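Local structure of BAR/IMD domain-containing adapter protein 2-like 2 (Mus musculus, 3OK8) at residues P27-L32 with K108-D113; L35-L40 with D101-M106; R12-I17 with R176-E181. The protein binds phosphoinositides through its I-BAR domain and induces planar or gently curved membrane structures. All coordinates share one frame; numbering follows the deposited sequence. Where two conformers were deposited one is given.

In the fold
All three contacts hold helix 5-66 against its neighbours in the I-BAR domain. Along this helix come 12-17, 27-32 and 35-40 in turn. Interactions 1 and 2 use the antiparallel helix 71-147 as partner, with centres about 11 Å apart; the partner order is reversed, so 101-106 meets the later segment and interaction 2 is nested inside the loop closed by interaction 1. Interaction 3, which encloses both along the chain, reaches the third helix, 153-217; its centre lies about 19 Å from that of interaction 1 and about 28 Å from that of interaction 2. Together they tie the helices into one elongated bundle, and residues in all three also meet the second subunit of the antiparallel dimer.

Interaction 1. Residues P27-L32 with K108-D113; sequences PALENL and KNTKLD
Leu29 and Thr110 bring the two helices closest here, their CA atoms 7.0 Å apart, where helix 5-66 and helix 71-147 run in opposite directions. Helix 71-147 is kinked at Lys111 and Leu112, and helix 5-66 at Pro27, where these backbone N atoms make no bond to the turn before. Thr110 carries the contact from its side: it is directed toward helix 5-66, and its two branches part to meet two consecutive residues. Thr110 OG1 lies 3.5 Å from Leu29 CB, a van der Waals contact, and Leu29 CD1 is also near this oxygen. This pairing belongs to the first two helices of the three-helix IMD bundle, packed here with a small beta-branched residue at the interface. The other branch, Thr110 CG2, sits against the Glu30 side chain, 3.8 Å from Glu30 CG and 3.7 Å from Glu30 OE2. The Glu30 chain, bent at chi2 (149°), passes obliquely across the methyl with CG and OE2 both in contact, at the exposed border. The carbonyl oxygen of Thr110 accepts a hydrogen bond from Asn26 ND2, a further tie to helix 5-66. Ala28 and Leu32 of the same segment as Leu29 pack on Ile60 and Ile57 of the second subunit.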
# COMPACT_ATOMS: atom_id res chain seq x y z
N PRO A 27 -16.40 -17.39 -15.79
CA PRO A 27 -16.58 -15.93 -15.91
C PRO A 27 -15.99 -15.18 -14.72
O PRO A 27 -15.45 -14.08 -14.89
CB PRO A 27 -18.11 -15.77 -15.93
CG PRO A 27 -18.65 -17.13 -16.32
CD PRO A 27 -17.68 -18.11 -15.73
N ALA A 28 -16.10 -15.75 -13.52
CA ALA A 28 -15.54 -15.12 -12.33
C ALA A 28 -14.03 -14.92 -12.43
O ALA A 28 -13.48 -14.01 -11.82
CB ALA A 28 -15.89 -15.90 -11.08
N LEU A 29 -13.37 -15.78 -13.21
CA LEU A 29 -11.93 -15.66 -13.45
C LEU A 29 -11.62 -14.52 -14.40
O LEU A 29 -10.57 -13.87 -14.27
CB LEU A 29 -11.34 -16.95 -14.00
CG LEU A 29 -11.20 -18.12 -13.03
CD1 LEU A 29 -10.11 -19.06 -13.52
CD2 LEU A 29 -10.89 -17.64 -11.62
N GLU A 30 -12.49 -14.29 -15.38
CA GLU A 30 -12.33 -13.13 -16.25
C GLU A 30 -12.48 -11.86 -15.42
O GLU A 30 -11.66 -10.96 -15.51
CB GLU A 30 -13.35 -13.15 -17.38
CG GLU A 30 -12.82 -13.81 -18.63
CD GLU A 30 -13.91 -14.50 -19.42
OE1 GLU A 30 -14.33 -13.95 -20.46
OE2 GLU A 30 -14.35 -15.60 -19.00
N ASN A 31 -13.52 -11.84 -14.60
CA ASN A 31 -13.77 -10.77 -13.65
C ASN A 31 -12.59 -10.46 -12.75
O ASN A 31 -12.20 -9.29 -12.61
CB ASN A 31 -14.99 -11.10 -12.79
CG ASN A 31 -15.41 -9.94 -11.91
OD1 ASN A 31 -15.63 -10.11 -10.71
ND2 ASN A 31 -15.51 -8.75 -12.51
N LEU A 32 -12.03 -11.48 -12.11
CA LEU A 32 -10.83 -11.30 -11.29
C LEU A 32 -9.66 -10.73 -12.09
O LEU A 32 -8.83 -10.01 -11.54
CB LEU A 32 -10.42 -12.60 -10.58
CG LEU A 32 -10.70 -12.72 -9.08
CD1 LEU A 32 -11.84 -11.83 -8.64
CD2 LEU A 32 -10.94 -14.17 -8.68
N LYS A 108 -4.46 -15.87 -19.90
CA LYS A 108 -3.78 -16.68 -20.90
C LYS A 108 -4.41 -18.06 -21.04
O LYS A 108 -4.32 -18.70 -22.09
CB LYS A 108 -2.30 -16.84 -20.53
CG LYS A 108 -1.35 -16.78 -21.72
CD LYS A 108 -0.07 -17.58 -21.50
CE LYS A 108 0.53 -17.98 -22.84
NZ LYS A 108 0.49 -16.87 -23.84
N ASN A 109 -5.07 -18.50 -19.98
CA ASN A 109 -5.57 -19.87 -19.91
C ASN A 109 -7.09 -19.96 -19.70
O ASN A 109 -7.69 -21.01 -19.94
CB ASN A 109 -4.84 -20.64 -18.80
CG ASN A 109 -3.35 -20.78 -19.08
OD1 ASN A 109 -2.53 -20.13 -18.44
ND2 ASN A 109 -3.01 -21.63 -20.04
N THR A 110 -7.70 -18.87 -19.26
CA THR A 110 -9.14 -18.86 -19.00
C THR A 110 -10.01 -19.44 -20.12
O THR A 110 -10.92 -20.22 -19.84
CB THR A 110 -9.66 -17.47 -18.53
OG1 THR A 110 -9.87 -17.49 -17.12
CG2 THR A 110 -10.95 -17.11 -19.18
N LYS A 111 -9.74 -19.09 -21.38
CA LYS A 111 -10.52 -19.62 -22.50
C LYS A 111 -10.04 -21.03 -22.89
O LYS A 111 -10.82 -21.86 -23.34
CB LYS A 111 -10.47 -18.67 -23.70
CG LYS A 111 -9.46 -19.03 -24.78
CD LYS A 111 -10.09 -19.97 -25.79
CE LYS A 111 -9.24 -20.08 -27.04
NZ LYS A 111 -9.23 -18.81 -27.82
N LEU A 112 -8.75 -21.28 -22.69
CA LEU A 112 -8.19 -22.61 -22.91
C LEU A 112 -8.82 -23.63 -21.97
O LEU A 112 -8.96 -24.80 -22.32
CB LEU A 112 -6.68 -22.59 -22.68
CG LEU A 112 -5.80 -22.16 -23.86
CD1 LEU A 112 -4.32 -22.29 -23.51
CD2 LEU A 112 -6.15 -23.00 -25.09
N ASP A 113 -9.20 -23.19 -20.78
CA ASP A 113 -9.80 -24.09 -19.83
C ASP A 113 -11.33 -24.08 -19.94
O ASP A 113 -11.98 -25.04 -19.55
CB ASP A 113 -9.36 -23.77 -18.40
CG ASP A 113 -9.85 -24.80 -17.41
OD1 ASP A 113 -9.11 -25.76 -17.13
OD2 ASP A 113 -10.99 -24.65 -16.93

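Interaction 2. Residues L35-L40 with D101-M106; sequences LGNNYL and DLLQHM
Gly36 faces Leu103 with their CA atoms 6.9 Å apart, while the axes of the two short helical segments approach to 10.7 Å and run antiparallel at 143°. Leu103 carries this contact from helix 71-147. Its side chain sets out toward helix 5-66, and a single methyl does nearly all the touching: Leu103 CD2 lies 3.6 Å from Gly36 O and 3.4 Å from Leu40 CD1. The two leucines meet tip to tip, and the methyl pair is closer than usual van der Waals contact, so packing is tight at this point. Gly36 helps to make room for the leucine, since a beta carbon at the glycine position would fall only 2.9 Å from Leu103 CD1. Such close leucine packing over a glycine lies within the buried interior of the three-helix IMD bundle, between its first and second helices. Leu40 comes from the next turn with CG beside its backbone N (chi1 -76°), which directs CD1 at the Leu103 methyl. Asn37 flanks the contact at its border, its OD1 4.2 Å from Leu103 CD2, the amide passing alongside the leucine and the two chains pointing opposite ways. Val95 and His99 of helix 71-147 also touch Leu40. Tyr39 turns instead to Phe43 and Phe98, whose rings its own ring meets, and packs on Ala50 of the second subunit.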
# COMPACT_ATOMS: atom_id res chain seq x y z
N LEU A 35 -10.86 -6.91 -12.33
CA LEU A 35 -10.68 -6.25 -11.05
C LEU A 35 -9.21 -6.25 -10.67
O LEU A 35 -8.72 -5.31 -10.05
CB LEU A 35 -11.51 -6.95 -9.97
CG LEU A 35 -13.01 -6.83 -10.19
CD1 LEU A 35 -13.77 -7.68 -9.19
CD2 LEU A 35 -13.43 -5.36 -10.12
N GLY A 36 -8.51 -7.33 -11.04
CA GLY A 36 -7.10 -7.46 -10.76
C GLY A 36 -6.27 -6.39 -11.46
O GLY A 36 -5.33 -5.84 -10.89
N ASN A 37 -6.61 -6.08 -12.70
CA ASN A 37 -5.84 -5.08 -13.43
C ASN A 37 -6.02 -3.66 -12.85
O ASN A 37 -5.07 -2.87 -12.81
CB ASN A 37 -6.13 -5.17 -14.92
CG ASN A 37 -5.28 -6.23 -15.60
OD1 ASN A 37 -4.15 -6.48 -15.19
ND2 ASN A 37 -5.82 -6.86 -16.64
N ASN A 38 -7.25 -3.37 -12.40
CA ASN A 38 -7.58 -2.15 -11.67
C ASN A 38 -6.74 -2.04 -10.40
O ASN A 38 -6.25 -0.96 -10.06
CB ASN A 38 -9.05 -2.17 -11.25
CG ASN A 38 -10.00 -1.86 -12.38
OD1 ASN A 38 -9.59 -1.53 -13.51
ND2 ASN A 38 -11.29 -1.94 -12.09
N TYR A 39 -6.63 -3.15 -9.70
CA TYR A 39 -5.80 -3.26 -8.51
C TYR A 39 -4.33 -2.86 -8.79
O TYR A 39 -3.73 -2.08 -8.05
CB TYR A 39 -5.87 -4.70 -8.01
CG TYR A 39 -5.55 -4.92 -6.55
CD1 TYR A 39 -4.92 -3.95 -5.79
CD2 TYR A 39 -5.85 -6.14 -5.95
CE1 TYR A 39 -4.62 -4.18 -4.45
CE2 TYR A 39 -5.55 -6.38 -4.63
CZ TYR A 39 -4.93 -5.40 -3.88
OH TYR A 39 -4.65 -5.67 -2.56
N LEU A 40 -3.76 -3.39 -9.87
CA LEU A 40 -2.39 -3.06 -10.25
C LEU A 40 -2.25 -1.57 -10.54
O LEU A 40 -1.31 -0.93 -10.07
CB LEU A 40 -1.96 -3.82 -11.50
CG LEU A 40 -1.60 -5.29 -11.34
CD1 LEU A 40 -1.66 -5.99 -12.70
CD2 LEU A 40 -0.24 -5.42 -10.71
N ASP A 101 2.64 -13.93 -12.23
CA ASP A 101 2.33 -15.29 -11.78
C ASP A 101 0.84 -15.60 -11.72
O ASP A 101 0.42 -16.77 -11.76
CB ASP A 101 2.91 -15.53 -10.38
CG ASP A 101 4.36 -15.95 -10.41
OD1 ASP A 101 5.20 -15.22 -9.86
OD2 ASP A 101 4.66 -17.03 -10.98
N LEU A 102 0.04 -14.56 -11.58
CA LEU A 102 -1.37 -14.77 -11.34
C LEU A 102 -2.22 -14.19 -12.46
O LEU A 102 -2.93 -14.92 -13.15
CB LEU A 102 -1.73 -14.19 -9.97
CG LEU A 102 -3.05 -14.54 -9.30
CD1 LEU A 102 -2.91 -14.38 -7.80
CD2 LEU A 102 -4.17 -13.68 -9.81
N LEU A 103 -2.12 -12.87 -12.67
CA LEU A 103 -2.96 -12.16 -13.63
C LEU A 103 -2.70 -12.49 -15.11
O LEU A 103 -3.65 -12.53 -15.89
CB LEU A 103 -2.88 -10.65 -13.38
CG LEU A 103 -3.94 -9.98 -12.49
CD1 LEU A 103 -4.55 -10.91 -11.47
CD2 LEU A 103 -3.36 -8.73 -11.79
N GLN A 104 -1.45 -12.73 -15.50
CA GLN A 104 -1.17 -13.13 -16.88
C GLN A 104 -1.55 -14.60 -17.09
O GLN A 104 -1.80 -15.06 -18.21
CB GLN A 104 0.31 -12.95 -17.22
CG GLN A 104 0.74 -11.51 -17.42
CD GLN A 104 2.23 -11.39 -17.73
OE1 GLN A 104 2.82 -10.33 -17.59
NE2 GLN A 104 2.84 -12.49 -18.16
N HIS A 105 -1.59 -15.34 -15.99
CA HIS A 105 -1.92 -16.75 -16.06
C HIS A 105 -3.39 -16.97 -16.40
O HIS A 105 -3.73 -17.76 -17.29
CB HIS A 105 -1.57 -17.44 -14.74
CG HIS A 105 -1.41 -18.92 -14.86
ND1 HIS A 105 -2.39 -19.81 -14.48
CD2 HIS A 105 -0.39 -19.67 -15.35
CE1 HIS A 105 -1.99 -21.04 -14.71
NE2 HIS A 105 -0.78 -20.99 -15.24
N MET A 106 -4.27 -16.27 -15.70
CA MET A 106 -5.70 -16.43 -15.89
C MET A 106 -6.16 -16.00 -17.27
O MET A 106 -6.87 -16.74 -17.94
CB MET A 106 -6.49 -15.71 -14.80
CG MET A 106 -6.49 -16.43 -13.46
SD MET A 106 -7.15 -15.37 -12.15
CE MET A 106 -6.55 -16.22 -10.69

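Interaction 3. Residues R12-I17 with R176-E181; sequences RSTMAI and RAAELE
Glu179 OE2 is hydrogen-bonded with Ser68 OG of the second subunit, and the aliphatic part of the same side chain packs on Ile17: Glu179 CG lies 3.7 Å from Ile17 CD1. One side chain thus has its carboxylate on the second subunit and its methylene on helix 5-66. Beyond CG the glutamate chain is extended, and the two side chains meet at a slant. Ile17 spreads its two branches over the consecutive residues Ala178 and Glu179. With CG1 beside the backbone N (chi1 -70°), Ile17 CG2 stands anti to that N and rests 3.4 Å from Ala178 O and 4.0 Å from Ala178 CB; the other branch, extended through chi2, carries CD1 on to Glu179. Thr14 adds its methyl, CG2 being 3.9 Å from Ala178 CB, and turns its hydroxyl back to its own helix, where OG1 hydrogen-bonds with Phe10 O. Replacing Ile17 by alanine would remove both branches, and would probably open a gap above Ala178 and leave the Glu179 methylene without its apolar mate. The small Ala178 is consistent with the close approach of the backbones: its CA is 6.5 Å from that of Thr14, and the segment axes are 9.3 Å apart. The N-to-C directions differ by 19°, the near-parallel course expected of the first and third helices in the up-down-up three-helix bundle of an I-BAR domain.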
# COMPACT_ATOMS: atom_id res chain seq x y z
N ARG A 12 -28.35 -35.18 -14.27
CA ARG A 12 -28.64 -33.79 -13.91
C ARG A 12 -27.59 -33.20 -12.96
O ARG A 12 -27.19 -32.06 -13.12
CB ARG A 12 -30.04 -33.66 -13.31
CG ARG A 12 -31.16 -33.56 -14.34
CD ARG A 12 -32.50 -34.09 -13.82
NE ARG A 12 -32.59 -34.10 -12.36
CZ ARG A 12 -32.98 -35.14 -11.63
NH1 ARG A 12 -33.34 -36.28 -12.21
NH2 ARG A 12 -33.02 -35.04 -10.31
N SER A 13 -27.17 -34.00 -11.99
CA SER A 13 -26.20 -33.57 -10.99
C SER A 13 -24.83 -33.31 -11.61
O SER A 13 -24.15 -32.36 -11.23
CB SER A 13 -26.07 -34.61 -9.88
OG SER A 13 -27.01 -34.36 -8.85
N THR A 14 -24.43 -34.16 -12.54
CA THR A 14 -23.17 -33.99 -13.25
C THR A 14 -23.22 -32.76 -14.15
O THR A 14 -22.21 -32.08 -14.36
CB THR A 14 -22.85 -35.23 -14.11
OG1 THR A 14 -22.86 -36.40 -13.28
CG2 THR A 14 -21.49 -35.08 -14.76
N MET A 15 -24.40 -32.48 -14.69
CA MET A 15 -24.60 -31.36 -15.59
C MET A 15 -24.58 -30.04 -14.84
O MET A 15 -24.08 -29.04 -15.34
CB MET A 15 -25.90 -31.53 -16.37
CG MET A 15 -25.76 -32.46 -17.56
SD MET A 15 -24.81 -31.67 -18.87
CE MET A 15 -23.77 -33.02 -19.41
N ALA A 16 -25.13 -30.05 -13.63
CA ALA A 16 -25.13 -28.89 -12.76
C ALA A 16 -23.71 -28.44 -12.42
O ALA A 16 -23.46 -27.26 -12.19
CB ALA A 16 -25.89 -29.19 -11.49
N ILE A 17 -22.78 -29.40 -12.39
CA ILE A 17 -21.40 -29.14 -12.05
C ILE A 17 -20.60 -28.55 -13.20
O ILE A 17 -19.90 -27.55 -13.04
CB ILE A 17 -20.70 -30.41 -11.56
CG1 ILE A 17 -21.26 -30.81 -10.20
CG2 ILE A 17 -19.19 -30.18 -11.51
CD1 ILE A 17 -20.74 -32.14 -9.70
N ARG A 176 -18.10 -38.19 -10.16
CA ARG A 176 -16.89 -38.05 -9.37
C ARG A 176 -15.83 -37.25 -10.14
O ARG A 176 -15.22 -36.33 -9.60
CB ARG A 176 -16.36 -39.43 -8.98
CG ARG A 176 -14.93 -39.45 -8.51
CD ARG A 176 -14.28 -40.81 -8.78
NE ARG A 176 -12.82 -40.71 -8.78
CZ ARG A 176 -12.11 -40.11 -9.74
NH1 ARG A 176 -10.79 -40.07 -9.66
NH2 ARG A 176 -12.72 -39.54 -10.77
N ALA A 177 -15.62 -37.59 -11.41
CA ALA A 177 -14.64 -36.88 -12.22
C ALA A 177 -15.00 -35.40 -12.42
O ALA A 177 -14.12 -34.54 -12.49
CB ALA A 177 -14.44 -37.58 -13.55
N ALA A 178 -16.29 -35.10 -12.51
CA ALA A 178 -16.74 -33.71 -12.67
C ALA A 178 -16.59 -32.91 -11.38
O ALA A 178 -16.21 -31.74 -11.41
CB ALA A 178 -18.17 -33.67 -13.17
N GLU A 179 -16.92 -33.55 -10.26
CA GLU A 179 -16.68 -32.97 -8.94
C GLU A 179 -15.22 -32.63 -8.77
O GLU A 179 -14.86 -31.56 -8.25
CB GLU A 179 -17.05 -33.96 -7.83
CG GLU A 179 -18.51 -33.97 -7.41
CD GLU A 179 -18.81 -35.06 -6.38
OE1 GLU A 179 -18.17 -36.14 -6.45
OE2 GLU A 179 -19.68 -34.83 -5.51
N LEU A 180 -14.37 -33.57 -9.17
CA LEU A 180 -12.93 -33.41 -9.03
C LEU A 180 -12.43 -32.17 -9.77
O LEU A 180 -11.71 -31.36 -9.20
CB LEU A 180 -12.20 -34.66 -9.52
CG LEU A 180 -10.72 -34.79 -9.16
CD1 LEU A 180 -10.46 -34.47 -7.69
CD2 LEU A 180 -10.22 -36.18 -9.49
N GLU A 181 -12.81 -32.05 -11.04
CA GLU A 181 -12.46 -30.90 -11.87
C GLU A 181 -12.85 -29.58 -11.22
O GLU A 181 -12.11 -28.60 -11.26
CB GLU A 181 -13.16 -31.01 -13.23
CG GLU A 181 -12.64 -32.15 -14.09
CD GLU A 181 -11.16 -32.00 -14.45
OE1 GLU A 181 -10.38 -32.91 -14.11
OE2 GLU A 181 -10.79 -30.97 -15.06